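PDB 4LL2: lectin from Cicer arietinum, which binds metal ions in the central channel of a four-bladed, hemopexin-type beta-propeller and probably recognises carbohydrate. Local coordinates for residues Gly4-Ala9 against Leu20-Lys25; Gly63-Phe68 against Phe78-Cys83; Phe169-Asp174 against Leu187-Tyr192. All coordinates share one frame; numbering follows the deposited sequence.

How the interactions relate
From the N terminus the three contacts follow one another in series, none enclosing or crossing another. Interaction 1 closes a loop of ten residues between 4-9 and 20-25, interaction 2 one of nine between 63-68 and 78-83, and interaction 3 one of twelve between 169-174 and 187-192. Each joins the entry of a blade's innermost strand to the end of its second strand. Asn7, Asp65 and Asp174 all send a backbone oxygen to the same sodium ion, whose site Asp121 O of the remaining blade completes. Interaction 1 touches both others, whereas interactions 2 and 3, with centres about 17 Å apart, do not meet and are related through the ion.

Interaction 1 of 3, residues Gly4-Ala9 against Leu20-Lys25; sequences GYINAA and LFINDK. With NA (sodium ion), chain C.
Phe21 is matched by two residues on the other strand, Asn7 and Ala8, which makes the pairing a classic beta bulge where residues 4-9 enter the hairpin of strands 8-11 and 17-22. Asn7 N donates to Phe21 O at 2.9 Å in a nearly straight bond (175° at the hydrogen), arriving close to the line of the C=O bond. Ala8 N turns to the same Phe21 O, but at 3.5 Å this second bond is weak. In return Phe21 N donates to Ala8 O at 2.7 Å, tilted from the carbonyl plane; that oxygen also lies at the edge of the Phe21 ring. Further toward Gly4 the backbones diverge and a water spans them, donating to Tyr5 O (2.7 Å) and accepting from Asn23 N (3.0 Å).

The polar row is backed by aliphatic groups. Ile6 CD1 meets Leu20 CD1 at 3.6 Å, the two side chains crossing at a slant, and the other Leu20 branch, CD2, rests on Ala9 CB. Phe177 of strand 175-178 covers Ala9 and Leu20, while Ile64 packs on Phe21.

With its backbone N-H committed to Phe21 O, Asn7 gives both oxygens to the metal: Asn7 O lies 2.4 Å and Asn7 OD1 2.2 Å from the sodium ion. CG stands anti to the backbone N (chi1 -164°), beside the carbonyl carbon, which lets OD1 and O chelate one ion. Asp65 O, Asp121 O and Asp174 O complete the site. The cation would be expected to polarise the Asn7-Ala8 peptide, which could modestly strengthen the otherwise weak donation from Ala8 N to Phe21 O.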
loop_
_atom_site.group_PDB
_atom_site.type_symbol
_atom_site.label_atom_id
_atom_site.label_comp_id
_atom_site.label_asym_id
_atom_site.label_seq_id
_atom_site.Cartn_x
_atom_site.Cartn_y
_atom_site.Cartn_z
ATOM N N GLY A 4 0.871 16.598 1.279
ATOM C CA GLY A 4 1.857 15.509 1.505
ATOM C C GLY A 4 1.315 14.490 2.486
ATOM O O GLY A 4 1.691 14.473 3.657
ATOM N N TYR A 5 0.463 13.623 2.027
ATOM C CA TYR A 5 -0.065 12.584 2.852
ATOM C C TYR A 5 0.490 11.217 2.445
ATOM O O TYR A 5 1.366 11.122 1.668
ATOM C CB TYR A 5 -1.586 12.613 2.760
ATOM C CG TYR A 5 -2.225 13.799 3.416
ATOM C CD1 TYR A 5 -2.749 14.813 2.691
ATOM C CD2 TYR A 5 -2.300 13.906 4.767
ATOM C CE1 TYR A 5 -3.337 15.880 3.301
ATOM C CE2 TYR A 5 -2.878 14.965 5.362
ATOM C CZ TYR A 5 -3.392 15.938 4.630
ATOM O OH TYR A 5 -3.960 16.968 5.251
ATOM N N ILE A 6 -0.008 10.165 3.022
ATOM C CA ILE A 6 0.474 8.852 2.715
ATOM C C ILE A 6 0.214 8.456 1.298
ATOM O O ILE A 6 -0.858 8.542 0.820
ATOM C CB ILE A 6 -0.074 7.818 3.703
ATOM C CG1 ILE A 6 -0.150 8.417 5.072
ATOM C CG2 ILE A 6 0.758 6.599 3.762
ATOM C CD1 ILE A 6 -0.605 7.529 6.031
ATOM N N ASN A 7 1.251 8.038 0.616
ATOM C CA ASN A 7 1.017 7.657 -0.701
ATOM C C ASN A 7 1.212 6.228 -0.933
ATOM O O ASN A 7 0.850 5.721 -1.911
ATOM C CB ASN A 7 1.802 8.478 -1.636
ATOM C CG ASN A 7 1.321 8.367 -3.003
ATOM O OD1 ASN A 7 0.068 8.258 -3.359
ATOM N ND2 ASN A 7 2.291 8.334 -3.833
ATOM N N ALA A 8 1.730 5.574 0.047
ATOM C CA ALA A 8 1.856 4.122 -0.059
ATOM C C ALA A 8 2.190 3.500 1.286
ATOM O O ALA A 8 2.707 4.158 2.169
ATOM C CB ALA A 8 2.955 3.742 -1.077
ATOM N N ALA A 9 1.870 2.225 1.411
ATOM C CA ALA A 9 2.158 1.461 2.600
ATOM C C ALA A 9 2.115 -0.027 2.256
ATOM O O ALA A 9 1.574 -0.420 1.229
ATOM C CB ALA A 9 1.107 1.755 3.696
ATOM N N LEU A 20 5.095 3.167 5.856
ATOM C CA LEU A 20 4.229 4.082 5.113
ATOM C C LEU A 20 5.161 5.051 4.387
ATOM O O LEU A 20 6.242 5.440 4.993
ATOM C CB LEU A 20 3.304 4.884 6.046
ATOM C CG LEU A 20 2.584 4.311 7.284
ATOM C CD1 LEU A 20 1.588 5.360 7.791
ATOM C CD2 LEU A 20 1.856 3.014 6.952
ATOM N N PHE A 21 4.790 5.460 3.211
ATOM C CA PHE A 21 5.562 6.355 2.440
ATOM C C PHE A 21 4.945 7.692 2.168
ATOM O O PHE A 21 3.898 7.792 1.662
ATOM C CB PHE A 21 5.992 5.649 1.170
ATOM C CG PHE A 21 6.745 4.425 1.429
ATOM C CD1 PHE A 21 8.086 4.439 1.413
ATOM C CD2 PHE A 21 6.107 3.255 1.731
ATOM C CE1 PHE A 21 8.764 3.345 1.675
ATOM C CE2 PHE A 21 6.782 2.189 2.000
ATOM C CZ PHE A 21 8.114 2.213 1.961
ATOM N N ILE A 22 5.673 8.730 2.521
ATOM C CA ILE A 22 5.229 10.087 2.374
ATOM C C ILE A 22 6.231 10.886 1.611
ATOM O O ILE A 22 7.281 11.040 2.045
ATOM C CB ILE A 22 4.996 10.698 3.748
ATOM C CG1 ILE A 22 3.831 10.006 4.385
ATOM C CG2 ILE A 22 4.688 12.147 3.674
ATOM C CD1 ILE A 22 4.126 9.342 5.625
ATOM N N ASN A 23 5.861 11.454 0.497
ATOM C CA ASN A 23 6.790 12.201 -0.309
ATOM C C ASN A 23 7.922 11.237 -0.603
ATOM O O ASN A 23 7.691 10.108 -0.824
ATOM C CB ASN A 23 7.288 13.456 0.415
ATOM C CG ASN A 23 6.201 14.435 0.723
ATOM O OD1 ASN A 23 6.327 15.237 1.567
ATOM N ND2 ASN A 23 5.163 14.374 0.020
ATOM N N ASP A 24 9.141 11.705 -0.578
ATOM C CA ASP A 24 10.334 10.853 -0.663
ATOM C C ASP A 24 10.870 10.258 0.629
ATOM O O ASP A 24 12.025 9.829 0.707
ATOM C CB ASP A 24 11.429 11.681 -1.346
ATOM C CG ASP A 24 11.796 12.937 -0.559
ATOM O OD1 ASP A 24 12.843 13.543 -0.873
ATOM O OD2 ASP A 24 11.043 13.328 0.364
ATOM N N LYS A 25 10.013 10.255 1.640
ATOM C CA LYS A 25 10.353 9.744 2.955
ATOM C C LYS A 25 9.465 8.591 3.369
ATOM O O LYS A 25 8.466 8.289 2.715
ATOM C CB LYS A 25 10.173 10.860 3.987
ATOM C CG LYS A 25 11.134 11.994 3.860
ATOM C CD LYS A 25 11.143 12.778 5.149
ATOM C CE LYS A 25 11.422 14.238 4.883
ATOM N NZ LYS A 25 11.382 15.015 6.156
HETATM NA NA NA C . -0.455 6.162 -3.878
HETATM O O HOH W 1 3.020 11.931 -0.308
#

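Interaction 2 of 3, residues Gly63-Phe68 against Phe78-Cys83; sequences GIDCSF and FYENFC. With NA (sodium ion), chain C.
Asp65 turns its CG between its own backbone N and carbonyl carbon (chi1 72°), which carries the carboxylate across to the turn at Tyr79-Phe82, while Cys66 holds SG anti to its N (chi1 178°), bringing SG up to the Phe78 ring. Glu80 N donates to Asp65 OD2 at 2.9 Å, on the syn side and somewhat out of the carboxylate plane. Asp65 OD1 is engaged by a water (2.9 Å) that also donates to Glu80 O (2.7 Å), so the carboxylate holds the type II' turn directly through OD2 and, through the water, by OD1. The Tyr79 side chain crosses Asp65 at about a right angle, its CD1 nearest OD2.

The backbones exchange two bonds: Asp65 N to Phe78 O at 3.1 Å, the donor standing above the carbonyl plane, and Phe78 N to Cys66 O at 2.7 Å, bent to 134° at the hydrogen. Cys66 SG sits 4.5 Å from the Phe78 ring centroid, an oblique sulfur-aromatic contact, and Phe68 CE2 reaches the edge of that ring. Asp65 O, unlike its carboxylate, coordinates the sodium ion at 2.3 Å.

Around this hairpin of strands 66-69 and 74-79, Ile64 and Ser67 pack on Ala8 of strand 8-11, Phe68 on Val132 and Leu134 of strand 131-136, and Phe78 on Ile104 of helix 104-107.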
loop_
_atom_site.group_PDB
_atom_site.type_symbol
_atom_site.label_atom_id
_atom_site.label_comp_id
_atom_site.label_asym_id
_atom_site.label_seq_id
_atom_site.Cartn_x
_atom_site.Cartn_y
_atom_site.Cartn_z
ATOM N N GLY A 63 10.713 8.861 -4.062
ATOM C CA GLY A 63 9.859 8.076 -3.224
ATOM C C GLY A 63 9.031 6.973 -3.831
ATOM O O GLY A 63 9.226 6.595 -4.928
ATOM N N ILE A 64 8.154 6.425 -3.026
ATOM C CA ILE A 64 7.263 5.353 -3.370
ATOM C C ILE A 64 5.838 5.837 -3.359
ATOM O O ILE A 64 5.402 6.360 -2.407
ATOM C CB ILE A 64 7.498 4.142 -2.435
ATOM C CG1 ILE A 64 8.862 3.588 -2.657
ATOM C CG2 ILE A 64 6.673 3.031 -2.733
ATOM C CD1 ILE A 64 9.805 3.984 -1.712
ATOM N N ASP A 65 5.143 5.646 -4.460
ATOM C CA ASP A 65 3.768 6.052 -4.627
ATOM C C ASP A 65 2.697 5.003 -4.558
ATOM O O ASP A 65 1.541 5.282 -4.474
ATOM C CB ASP A 65 3.586 7.032 -5.807
ATOM C CG ASP A 65 3.727 6.427 -7.199
ATOM O OD1 ASP A 65 3.465 5.309 -7.509
ATOM O OD2 ASP A 65 4.064 7.160 -8.054
ATOM N N CYS A 66 3.131 3.782 -4.527
ATOM C CA CYS A 66 2.244 2.646 -4.322
ATOM C C CYS A 66 3.072 1.411 -4.029
ATOM O O CYS A 66 4.196 1.283 -4.531
ATOM C CB CYS A 66 1.497 2.352 -5.622
ATOM S SG CYS A 66 0.400 0.888 -5.471
ATOM N N SER A 67 2.532 0.518 -3.204
ATOM C CA SER A 67 3.212 -0.729 -2.916
ATOM C C SER A 67 2.375 -1.741 -2.134
ATOM O O SER A 67 1.271 -1.431 -1.689
ATOM C CB SER A 67 4.549 -0.444 -2.203
ATOM O OG SER A 67 4.403 0.182 -0.947
ATOM N N PHE A 68 2.892 -2.961 -2.005
ATOM C CA PHE A 68 2.205 -4.008 -1.273
ATOM C C PHE A 68 3.184 -5.114 -0.876
ATOM O O PHE A 68 4.192 -5.330 -1.547
ATOM C CB PHE A 68 0.966 -4.515 -2.068
ATOM C CG PHE A 68 1.284 -5.212 -3.383
ATOM C CD1 PHE A 68 1.616 -6.562 -3.415
ATOM C CD2 PHE A 68 1.213 -4.513 -4.588
ATOM C CE1 PHE A 68 1.864 -7.214 -4.638
ATOM C CE2 PHE A 68 1.456 -5.138 -5.803
ATOM C CZ PHE A 68 1.788 -6.499 -5.833
ATOM N N PHE A 78 6.364 0.959 -6.184
ATOM C CA PHE A 78 6.147 1.635 -7.432
ATOM C C PHE A 78 6.540 3.092 -7.412
ATOM O O PHE A 78 6.664 3.699 -6.411
ATOM C CB PHE A 78 4.675 1.546 -7.831
ATOM C CG PHE A 78 4.131 0.174 -7.929
ATOM C CD1 PHE A 78 3.957 -0.420 -9.138
ATOM C CD2 PHE A 78 3.769 -0.517 -6.821
ATOM C CE1 PHE A 78 3.442 -1.639 -9.222
ATOM C CE2 PHE A 78 3.254 -1.716 -6.925
ATOM C CZ PHE A 78 3.091 -2.281 -8.126
ATOM N N TYR A 79 6.736 3.634 -8.576
ATOM C CA TYR A 79 6.874 5.075 -8.733
ATOM C C TYR A 79 6.549 5.437 -10.174
ATOM O O TYR A 79 7.361 5.267 -11.080
ATOM C CB TYR A 79 8.222 5.653 -8.403
ATOM C CG TYR A 79 8.172 7.145 -8.618
ATOM C CD1 TYR A 79 7.479 7.990 -7.731
ATOM C CD2 TYR A 79 8.697 7.699 -9.779
ATOM C CE1 TYR A 79 7.310 9.356 -8.009
ATOM C CE2 TYR A 79 8.531 9.046 -10.063
ATOM C CZ TYR A 79 7.844 9.866 -9.180
ATOM O OH TYR A 79 7.726 11.197 -9.466
ATOM N N GLU A 80 5.315 5.908 -10.359
ATOM C CA GLU A 80 4.767 6.236 -11.665
ATOM C C GLU A 80 4.818 4.921 -12.456
ATOM O O GLU A 80 4.601 3.864 -11.861
ATOM C CB GLU A 80 5.514 7.348 -12.391
ATOM C CG GLU A 80 5.483 8.661 -11.619
ATOM C CD GLU A 80 6.105 9.811 -12.381
ATOM O OE1 GLU A 80 6.810 9.542 -13.376
ATOM O OE2 GLU A 80 5.888 10.979 -11.977
ATOM N N ASN A 81 5.132 4.931 -13.747
ATOM C CA ASN A 81 5.127 3.655 -14.460
ATOM C C ASN A 81 6.156 2.561 -14.112
ATOM O O ASN A 81 6.118 1.458 -14.684
ATOM C CB ASN A 81 5.048 3.937 -15.989
ATOM C CG ASN A 81 6.389 4.303 -16.609
ATOM O OD1 ASN A 81 7.439 3.964 -16.084
ATOM N ND2 ASN A 81 6.348 4.977 -17.751
ATOM N N PHE A 82 7.044 2.847 -13.160
ATOM C CA PHE A 82 8.072 1.881 -12.751
ATOM C C PHE A 82 7.858 1.198 -11.386
ATOM O O PHE A 82 7.235 1.766 -10.488
ATOM C CB PHE A 82 9.433 2.603 -12.752
ATOM C CG PHE A 82 9.873 3.095 -14.110
ATOM C CD1 PHE A 82 9.704 4.431 -14.470
ATOM C CD2 PHE A 82 10.457 2.222 -15.032
ATOM C CE1 PHE A 82 10.125 4.901 -15.732
ATOM C CE2 PHE A 82 10.874 2.678 -16.291
ATOM C CZ PHE A 82 10.708 4.016 -16.643
ATOM N N CYS A 83 8.375 -0.019 -11.234
ATOM C CA CYS A 83 8.224 -0.763 -9.981
ATOM C C CYS A 83 9.380 -1.735 -9.791
ATOM O O CYS A 83 10.144 -1.977 -10.723
ATOM C CB CYS A 83 6.919 -1.564 -10.005
ATOM S SG CYS A 83 6.879 -2.827 -11.320
HETATM NA NA NA C . -0.455 6.162 -3.878
HETATM O O HOH W 2 2.917 3.639 -9.810
#

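Interaction 3 of 3, residues Phe169-Asp174 against Leu187-Tyr192; sequences FEAGMD and LFKGEY. With NA (sodium ion), chain C.
Lys189 does not pair with Asp174: its NZ stays 6.3 Å from Asp174 OD2 and instead donates to Gly172 O at 3.0 Å, with a second bond to Ile168 O. The chain is fully extended, starting with CG anti to the backbone N (chi1 -166°), and lays CD and CE along Gly172 before NZ meets the oxygen from above the carbonyl plane (C=O...N 111°). Two main-chain carbonyls of the 168-172 loop thus hold the ammonium group.

The Asp174 carboxylate goes to the turn instead. Gly190 N donates to Asp174 OD1 at 3.1 Å, well above the carboxylate plane, and Asp174 N makes a weak, bent bond to Phe188 O (2.9 Å). In this hemopexin-type blade the loop leads into innermost strand 175-178, and the type II' turn Lys189-Tyr192 links the next two strands; Asp174 O, just before strand 175-178, binds the channel sodium ion at 2.4 Å.

Apart from these polar groups, Met173 SD touches Leu187 CD2 at 3.6 Å, its bent chain crossing the leucine aslant. Phe169 CE1 lies 3.9 Å from both Leu187 CB and Lys189 CB, while the Phe188 carbonyl carbon lies at the ring's edge. Leu164 packs against Phe169, Met173 and Leu187 alike.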
loop_
_atom_site.group_PDB
_atom_site.type_symbol
_atom_site.label_atom_id
_atom_site.label_comp_id
_atom_site.label_asym_id
_atom_site.label_seq_id
_atom_site.Cartn_x
_atom_site.Cartn_y
_atom_site.Cartn_z
ATOM N N PHE A 169 -13.716 7.430 -0.763
ATOM C CA PHE A 169 -12.957 6.369 -1.390
ATOM C C PHE A 169 -13.552 5.823 -2.701
ATOM O O PHE A 169 -12.917 5.096 -3.388
ATOM C CB PHE A 169 -12.683 5.247 -0.381
ATOM C CG PHE A 169 -11.978 5.693 0.856
ATOM C CD1 PHE A 169 -10.639 5.922 0.873
ATOM C CD2 PHE A 169 -12.647 5.885 2.006
ATOM C CE1 PHE A 169 -10.029 6.324 1.996
ATOM C CE2 PHE A 169 -12.018 6.293 3.104
ATOM C CZ PHE A 169 -10.711 6.504 3.095
ATOM N N GLU A 170 -14.785 6.173 -2.995
ATOM C CA GLU A 170 -15.553 5.844 -4.179
ATOM C C GLU A 170 -14.779 6.113 -5.457
ATOM O O GLU A 170 -14.812 5.342 -6.426
ATOM C CB GLU A 170 -16.745 6.780 -4.134
ATOM C CG GLU A 170 -17.821 6.627 -5.129
ATOM C CD GLU A 170 -19.081 7.194 -4.531
ATOM O OE1 GLU A 170 -19.145 8.428 -4.322
ATOM O OE2 GLU A 170 -19.986 6.396 -4.221
ATOM N N ALA A 171 -14.082 7.245 -5.411
ATOM C CA ALA A 171 -13.319 7.774 -6.535
ATOM C C ALA A 171 -11.795 7.630 -6.479
ATOM O O ALA A 171 -11.112 8.067 -7.407
ATOM C CB ALA A 171 -13.679 9.245 -6.720
ATOM N N GLY A 172 -11.260 7.034 -5.416
ATOM C CA GLY A 172 -9.814 6.854 -5.321
ATOM C C GLY A 172 -9.201 6.702 -3.928
ATOM O O GLY A 172 -9.776 7.150 -2.931
ATOM N N MET A 173 -8.015 6.077 -3.877
ATOM C CA MET A 173 -7.251 5.882 -2.646
ATOM C C MET A 173 -5.818 6.324 -2.810
ATOM O O MET A 173 -5.128 5.834 -3.694
ATOM C CB MET A 173 -7.222 4.441 -2.233
ATOM C CG MET A 173 -8.351 4.024 -1.384
ATOM S SD MET A 173 -8.784 2.422 -1.959
ATOM C CE MET A 173 -10.515 2.627 -2.061
ATOM N N ASP A 174 -5.380 7.232 -1.943
ATOM C CA ASP A 174 -4.018 7.721 -1.979
ATOM C C ASP A 174 -3.110 6.563 -1.559
ATOM O O ASP A 174 -2.010 6.395 -2.065
ATOM C CB ASP A 174 -3.811 8.860 -0.951
ATOM C CG ASP A 174 -4.305 10.235 -1.424
ATOM O OD1 ASP A 174 -4.223 11.193 -0.622
ATOM O OD2 ASP A 174 -4.762 10.369 -2.584
ATOM N N LEU A 187 -7.268 2.082 4.552
ATOM C CA LEU A 187 -7.243 2.902 3.344
ATOM C C LEU A 187 -7.061 4.371 3.745
ATOM O O LEU A 187 -7.511 4.784 4.822
ATOM C CB LEU A 187 -8.554 2.734 2.561
ATOM C CG LEU A 187 -9.083 1.340 2.168
ATOM C CD1 LEU A 187 -10.509 1.487 1.631
ATOM C CD2 LEU A 187 -8.208 0.682 1.122
ATOM N N PHE A 188 -6.387 5.148 2.896
ATOM C CA PHE A 188 -6.142 6.570 3.161
ATOM C C PHE A 188 -6.375 7.492 1.969
ATOM O O PHE A 188 -6.125 7.132 0.812
ATOM C CB PHE A 188 -4.691 6.792 3.621
ATOM C CG PHE A 188 -4.257 5.891 4.742
ATOM C CD1 PHE A 188 -3.798 4.601 4.482
ATOM C CD2 PHE A 188 -4.302 6.334 6.059
ATOM C CE1 PHE A 188 -3.378 3.771 5.518
ATOM C CE2 PHE A 188 -3.889 5.516 7.103
ATOM C CZ PHE A 188 -3.424 4.231 6.838
ATOM N N LYS A 189 -6.832 8.701 2.269
ATOM C CA LYS A 189 -7.059 9.718 1.249
ATOM C C LYS A 189 -7.150 11.071 1.954
ATOM O O LYS A 189 -8.106 11.354 2.690
ATOM C CB LYS A 189 -8.325 9.451 0.475
ATOM C CG LYS A 189 -8.427 10.271 -0.794
ATOM C CD LYS A 189 -9.800 10.112 -1.385
ATOM C CE LYS A 189 -9.864 10.589 -2.807
ATOM N NZ LYS A 189 -10.966 9.864 -3.479
ATOM N N GLY A 190 -6.143 11.906 1.725
ATOM C CA GLY A 190 -6.121 13.200 2.367
ATOM C C GLY A 190 -5.920 13.022 3.854
ATOM O O GLY A 190 -5.049 12.258 4.280
ATOM N N GLU A 191 -6.738 13.706 4.640
ATOM C CA GLU A 191 -6.652 13.645 6.094
ATOM C C GLU A 191 -7.465 12.473 6.665
ATOM O O GLU A 191 -7.482 12.238 7.880
ATOM C CB GLU A 191 -7.146 14.995 6.679
ATOM C CG GLU A 191 -8.606 15.365 6.354
ATOM C CD GLU A 191 -8.838 16.879 6.198
ATOM O OE1 GLU A 191 -8.597 17.412 5.089
ATOM O OE2 GLU A 191 -9.254 17.539 7.182
ATOM N N TYR A 192 -8.113 11.723 5.787
ATOM C CA TYR A 192 -8.954 10.610 6.218
ATOM C C TYR A 192 -8.430 9.198 5.944
ATOM O O TYR A 192 -7.562 8.995 5.096
ATOM C CB TYR A 192 -10.327 10.741 5.535
ATOM C CG TYR A 192 -10.998 12.072 5.757
ATOM C CD1 TYR A 192 -11.689 12.333 6.940
ATOM C CD2 TYR A 192 -10.941 13.075 4.788
ATOM C CE1 TYR A 192 -12.311 13.559 7.154
ATOM C CE2 TYR A 192 -11.563 14.311 4.994
ATOM C CZ TYR A 192 -12.246 14.541 6.183
ATOM O OH TYR A 192 -12.861 15.749 6.419
HETATM NA NA NA C . -0.455 6.162 -3.878
#